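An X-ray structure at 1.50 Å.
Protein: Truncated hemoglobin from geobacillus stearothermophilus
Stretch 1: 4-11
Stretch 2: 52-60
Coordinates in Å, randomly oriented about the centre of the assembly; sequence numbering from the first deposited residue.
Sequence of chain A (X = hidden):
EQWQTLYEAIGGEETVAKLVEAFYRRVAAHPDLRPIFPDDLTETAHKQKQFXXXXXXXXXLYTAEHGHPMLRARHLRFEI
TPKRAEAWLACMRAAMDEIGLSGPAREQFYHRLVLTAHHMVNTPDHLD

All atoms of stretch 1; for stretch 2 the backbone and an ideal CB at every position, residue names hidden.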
ATOM      1  N   GLN A   4       1.703  19.471  -8.942  1.00 23.12           N
ATOM      2  CA  GLN A   4       2.825  18.525  -8.895  1.00 21.16           C
ATOM      3  C   GLN A   4       2.184  17.177  -8.633  1.00 18.18           C
ATOM      4  O   GLN A   4       1.075  17.112  -8.065  1.00 19.00           O
ATOM      5  CB  GLN A   4       3.841  18.862  -7.794  1.00 21.56           C
ATOM      6  CG  GLN A   4       3.323  18.710  -6.373  1.00 22.36           C
ATOM      7  CD  GLN A   4       4.344  19.116  -5.304  1.00 22.21           C
ATOM      8  OE1 GLN A   4       3.967  19.592  -4.227  1.00 25.70           O
ATOM      9  NE2 GLN A   4       5.627  18.918  -5.590  1.00 23.59           N
ATOM     10  N   THR A   5       2.837  16.104  -9.063  1.00 16.75           N
ATOM     11  CA  THR A   5       2.256  14.801  -8.791  1.00 14.57           C
ATOM     12  C   THR A   5       2.368  14.544  -7.321  1.00 13.71           C
ATOM     13  O   THR A   5       3.207  15.109  -6.614  1.00 12.98           O
ATOM     14  CB  THR A   5       2.977  13.652  -9.510  1.00 14.51           C
ATOM     15  OG1 THR A   5       4.336  13.607  -9.075  1.00 14.10           O
ATOM     16  CG2 THR A   5       2.916  13.803 -11.055  1.00 16.37           C
ATOM     17  N   LEU A   6       1.517  13.649  -6.862  1.00 11.25           N
ATOM     18  CA  LEU A   6       1.537  13.303  -5.479  1.00 11.27           C
ATOM     19  C   LEU A   6       2.854  12.598  -5.136  1.00 10.99           C
ATOM     20  O   LEU A   6       3.404  12.730  -4.057  1.00 11.22           O
ATOM     21  CB  LEU A   6       0.309  12.452  -5.239  1.00 11.53           C
ATOM     22  CG  LEU A   6       0.015  12.191  -3.785  1.00 12.46           C
ATOM     23  CD1 LEU A   6      -0.013  13.502  -2.954  1.00 11.69           C
ATOM     24  CD2 LEU A   6      -1.329  11.528  -3.731  1.00 10.59           C
ATOM     25  N   TYR A   7       3.373  11.856  -6.111  1.00 10.49           N
ATOM     26  CA  TYR A   7       4.675  11.242  -5.989  1.00 11.06           C
ATOM     27  C   TYR A   7       5.733  12.278  -5.597  1.00 11.86           C
ATOM     28  O   TYR A   7       6.439  12.114  -4.611  1.00 12.42           O
ATOM     29  CB  TYR A   7       5.031  10.602  -7.331  1.00 11.20           C
ATOM     30  CG  TYR A   7       6.346   9.894  -7.370  1.00 11.46           C
ATOM     31  CD1 TYR A   7       7.364  10.353  -8.220  1.00 14.01           C
ATOM     32  CD2 TYR A   7       6.552   8.705  -6.667  1.00 13.32           C
ATOM     33  CE1 TYR A   7       8.561   9.680  -8.310  1.00 15.26           C
ATOM     34  CE2 TYR A   7       7.767   8.030  -6.752  1.00 13.60           C
ATOM     35  CZ  TYR A   7       8.758   8.524  -7.584  1.00 14.48           C
ATOM     36  OH  TYR A   7       9.950   7.833  -7.706  1.00 16.00           O
ATOM     37  N   GLU A   8       5.825  13.366  -6.378  1.00 12.97           N
ATOM     38  CA  GLU A   8       6.768  14.431  -6.032  1.00 14.97           C
ATOM     39  C   GLU A   8       6.414  15.072  -4.697  1.00 13.98           C
ATOM     40  O   GLU A   8       7.291  15.380  -3.878  1.00 15.91           O
ATOM     41  CB  GLU A   8       6.715  15.501  -7.124  1.00 15.93           C
ATOM     42  CG  GLU A   8       7.248  15.053  -8.463  1.00 21.90           C
ATOM     43  CD  GLU A   8       6.379  15.496  -9.667  1.00 29.19           C
ATOM     44  OE1 GLU A   8       5.801  16.618  -9.665  1.00 31.84           O
ATOM     45  OE2 GLU A   8       6.272  14.695 -10.633  1.00 33.74           O
ATOM     46  N   ALA A   9       5.126  15.326  -4.485  1.00 13.32           N
ATOM     47  CA  ALA A   9       4.670  16.020  -3.294  1.00 13.27           C
ATOM     48  C   ALA A   9       5.133  15.339  -2.039  1.00 14.30           C
ATOM     49  O   ALA A   9       5.392  16.004  -1.040  1.00 16.51           O
ATOM     50  CB  ALA A   9       3.129  16.155  -3.319  1.00 13.45           C
ATOM     51  N   ILE A  10       5.190  14.007  -2.038  1.00 12.19           N
ATOM     52  CA  ILE A  10       5.562  13.319  -0.828  1.00 13.15           C
ATOM     53  C   ILE A  10       7.046  13.042  -0.727  1.00 14.07           C
ATOM     54  O   ILE A  10       7.511  12.511   0.276  1.00 15.18           O
ATOM     55  CB  ILE A  10       4.792  11.981  -0.614  1.00 12.74           C
ATOM     56  CG1 ILE A  10       5.229  10.949  -1.661  1.00 10.96           C
ATOM     57  CG2 ILE A  10       3.294  12.206  -0.618  1.00 12.48           C
ATOM     58  CD1 ILE A  10       4.756   9.509  -1.300  1.00 11.14           C
ATOM     59  N   GLY A  11       7.782  13.403  -1.772  1.00 15.22           N
ATOM     60  CA  GLY A  11       9.236  13.210  -1.774  1.00 15.94           C
ATOM     61  C   GLY A  11       9.758  12.104  -2.673  1.00 16.59           C
ATOM     62  O   GLY A  11      10.946  11.718  -2.587  1.00 18.82           O
ATOM     63  N   UNK A  52       3.388   1.659  -6.064  1.00  8.75           N
ATOM     64  CA  UNK A  52       3.079   2.924  -5.429  1.00  8.07           C
ATOM     65  C   UNK A  52       3.713   4.071  -6.216  1.00  7.81           C
ATOM     66  O   UNK A  52       3.119   5.131  -6.352  1.00  8.77           O
ATOM     67  CB  UNK A  52       3.562   2.929  -3.977  1.00  8.07           C
ATOM     68  N   UNK A  53       4.876   3.810  -6.815  1.00  8.34           N
ATOM     69  CA  UNK A  53       5.504   4.817  -7.668  1.00  9.61           C
ATOM     70  C   UNK A  53       4.550   5.219  -8.786  1.00  9.76           C
ATOM     71  O   UNK A  53       4.268   6.388  -9.000  1.00 10.90           O
ATOM     72  CB  UNK A  53       6.819   4.294  -8.249  1.00  9.61           C
ATOM     73  N   UNK A  54       4.023   4.223  -9.477  1.00 10.24           N
ATOM     74  CA  UNK A  54       3.109   4.469 -10.566  1.00 10.57           C
ATOM     75  C   UNK A  54       1.796   5.060 -10.083  1.00 10.99           C
ATOM     76  O   UNK A  54       1.278   5.977 -10.672  1.00 11.63           O
ATOM     77  CB  UNK A  54       2.850   3.172 -11.335  1.00 10.57           C
ATOM     78  N   UNK A  55       1.283   4.519  -8.987  1.00  9.93           N
ATOM     79  CA  UNK A  55       0.033   4.956  -8.424  1.00  9.91           C
ATOM     80  C   UNK A  55       0.065   6.415  -8.060  1.00 10.31           C
ATOM     81  O   UNK A  55      -0.951   7.094  -8.167  1.00 11.63           O
ATOM     82  CB  UNK A  55      -0.318   4.116  -7.195  1.00  9.91           C
ATOM     83  N   UNK A  56       1.237   6.892  -7.641  1.00  8.85           N
ATOM     84  CA  UNK A  56       1.370   8.280  -7.209  1.00 10.62           C
ATOM     85  C   UNK A  56       1.643   9.232  -8.343  1.00 10.61           C
ATOM     86  O   UNK A  56       1.829  10.426  -8.102  1.00 10.51           O
ATOM     87  CB  UNK A  56       2.489   8.401  -6.172  1.00 10.62           C
ATOM     88  N   UNK A  57       1.788   8.698  -9.561  1.00 12.01           N
ATOM     89  CA  UNK A  57       2.041   9.567 -10.716  1.00 12.05           C
ATOM     90  C   UNK A  57       3.506   9.571 -11.114  1.00 13.80           C
ATOM     91  O   UNK A  57       3.935  10.364 -11.961  1.00 14.38           O
ATOM     92  CB  UNK A  57       1.588  10.997 -10.413  1.00 12.05           C
ATOM     93  N   UNK A  58       4.308   8.717 -10.499  1.00 13.43           N
ATOM     94  CA  UNK A  58       5.694   8.560 -10.909  1.00 14.27           C
ATOM     95  C   UNK A  58       5.754   7.659 -12.133  1.00 14.65           C
ATOM     96  O   UNK A  58       4.717   7.306 -12.728  1.00 14.42           O
ATOM     97  CB  UNK A  58       6.543   7.990  -9.771  1.00 14.27           C
ATOM     98  N   UNK A  59       6.981   7.260 -12.519  1.00 15.92           N
ATOM     99  CA  UNK A  59       7.087   6.395 -13.698  1.00 16.32           C
ATOM    100  C   UNK A  59       6.283   5.085 -13.580  1.00 15.56           C
ATOM    101  O   UNK A  59       6.113   4.575 -12.465  1.00 14.25           O
ATOM    102  CB  UNK A  59       8.559   6.063 -13.948  1.00 16.32           C
ATOM    103  N   UNK A  60       5.785   4.546 -14.707  1.00 14.75           N
ATOM    104  CA  UNK A  60       4.897   3.370 -14.667  1.00 14.76           C
ATOM    105  C   UNK A  60       5.684   2.083 -14.470  1.00 13.63           C
ATOM    106  O   UNK A  60       5.655   1.159 -15.294  1.00 14.65           O
ATOM    107  CB  UNK A  60       4.074   3.278 -15.953  1.00 14.76           C
TER

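Position 52 lies in a helix, its CA-to-CB bond sideways to stretch 1 with nothing of that stretch within 5.5 Å of the ideal CB; the contact sets no preference. It is Leu52. At position 53 the ideal CB comes 4.1 Å from Tyr7 CE2, again sideways, so a short or medium side chain could touch the ring, and a polar one could reach toward Tyr7 OH. The residue is Thr53, chi1 m: its CG2 packs 3.8 Å from Tyr7 CE2, while a water links the two hydroxyls, 2.6 Å from Thr53 OG1, to which it donates, and 2.6 Å from Tyr7 OH.

Position 54 points away and position 55 is out of reach, so stretch 1 discriminates at neither; they are Gln54 and Tyr55.

Position 56 is the centre of the contact. Its ideal CB points toward stretch 1, 3.6 Å from Tyr7 CB and 5.5 Å from Ile10 CD1, and Leu6 offers further apolar surface. A branched aliphatic or methionine would suit. Leu56 (chi1 m, chi2 t) places CD2 3.7 Å from Leu6 CG and CD1 3.7 Å from Ile10 CD1; Leu56 CD1 also lies at the edge of the Tyr7 ring, near its plane. The backbone contributes independently of side-chain identity: Tyr7 N donates to Leu56 O at 2.9 Å (146°), and a water accepts from Leu6 N (3.0 Å) and donates to Leu56 O (3.3 Å).

Position 57 has phi/psi of 101/7, where a CB would be jammed against the preceding carbonyl O; an ideal CB would also sit tightly, 3.1 Å from Thr5 CB. Both tests favour glycine. Gly57 ends the helix in a Schellman motif, with Gly57 N bonded to Gln54 O (3.0 Å) and the N of position 58 to Thr53 O (2.8 Å).

At position 58 the backbone angles, -80/-171, are open to other residues, but the ideal CB would clash with Tyr7 CD1 at 2.9 Å. The neighbouring ring, rather than phi, therefore argues for glycine. Gly58 lays its CA over one face of Tyr7, 4.0 Å from the centroid and 23° off the normal, a CH-pi contact.

Position 59 points sideways, its ideal CB beyond 5.5 Å of stretch 1. Phi/psi of -57/149 admit proline among many residues. The ring closure of Pro59 sets CD on the backbone N, 4.2 Å from Tyr7 CE1, an apolar contact. Position 60 is out of reach, with phi -79 compatible with proline; Pro60 occupies the N-cap position before the next helix.

Stretch 2 (52-60) LTQYLGGPP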
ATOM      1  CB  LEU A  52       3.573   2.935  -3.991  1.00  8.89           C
ATOM      2  CG  LEU A  52       2.766   2.027  -3.043  1.00  7.74           C
ATOM      3  CD1 LEU A  52       3.419   2.067  -1.703  1.00  9.73           C
ATOM      4  CD2 LEU A  52       1.310   2.482  -2.985  1.00  9.07           C
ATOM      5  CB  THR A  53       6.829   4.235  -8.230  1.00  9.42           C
ATOM      6  OG1 THR A  53       7.733   4.053  -7.132  1.00 11.70           O
ATOM      7  CG2 THR A  53       7.408   5.204  -9.275  1.00 11.51           C
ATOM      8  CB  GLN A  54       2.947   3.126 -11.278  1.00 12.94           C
ATOM      9  CG  GLN A  54       1.917   2.999 -12.334  1.00 15.33           C
ATOM     10  CD  GLN A  54       2.012   1.631 -12.955  1.00 15.70           C
ATOM     11  OE1 GLN A  54       3.098   1.074 -13.100  1.00 12.80           O
ATOM     12  NE2 GLN A  54       0.870   1.076 -13.324  1.00 18.89           N
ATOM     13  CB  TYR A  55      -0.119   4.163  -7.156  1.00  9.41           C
ATOM     14  CG  TYR A  55      -1.348   4.317  -6.309  1.00  7.94           C
ATOM     15  CD1 TYR A  55      -1.296   5.030  -5.109  1.00  7.79           C
ATOM     16  CD2 TYR A  55      -2.519   3.680  -6.655  1.00  8.60           C
ATOM     17  CE1 TYR A  55      -2.350   5.061  -4.263  1.00  8.52           C
ATOM     18  CE2 TYR A  55      -3.613   3.698  -5.793  1.00  8.19           C
ATOM     19  CZ  TYR A  55      -3.508   4.400  -4.603  1.00  8.40           C
ATOM     20  OH  TYR A  55      -4.578   4.413  -3.757  1.00  7.04           O
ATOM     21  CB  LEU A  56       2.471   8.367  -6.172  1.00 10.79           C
ATOM     22  CG  LEU A  56       2.232   7.816  -4.756  1.00 11.83           C
ATOM     23  CD1 LEU A  56       3.543   7.499  -4.153  1.00 11.34           C
ATOM     24  CD2 LEU A  56       1.615   8.895  -3.943  1.00 16.82           C
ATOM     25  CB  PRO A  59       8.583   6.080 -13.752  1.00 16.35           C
ATOM     26  CG  PRO A  59       9.264   7.235 -13.021  1.00 18.16           C
ATOM     27  CD  PRO A  59       8.283   7.548 -11.903  1.00 16.26           C
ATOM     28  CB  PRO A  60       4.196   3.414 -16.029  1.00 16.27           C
ATOM     29  CG  PRO A  60       5.265   4.080 -16.919  1.00 15.92           C
ATOM     30  CD  PRO A  60       5.968   5.068 -16.089  1.00 16.10           C
TER
HETATM   31  O   HOH W   1      -0.593  12.591  -8.660  1.00 17.47           O
HETATM   32  O   HOH W   2       9.950   5.309  -6.902  1.00 20.81           O
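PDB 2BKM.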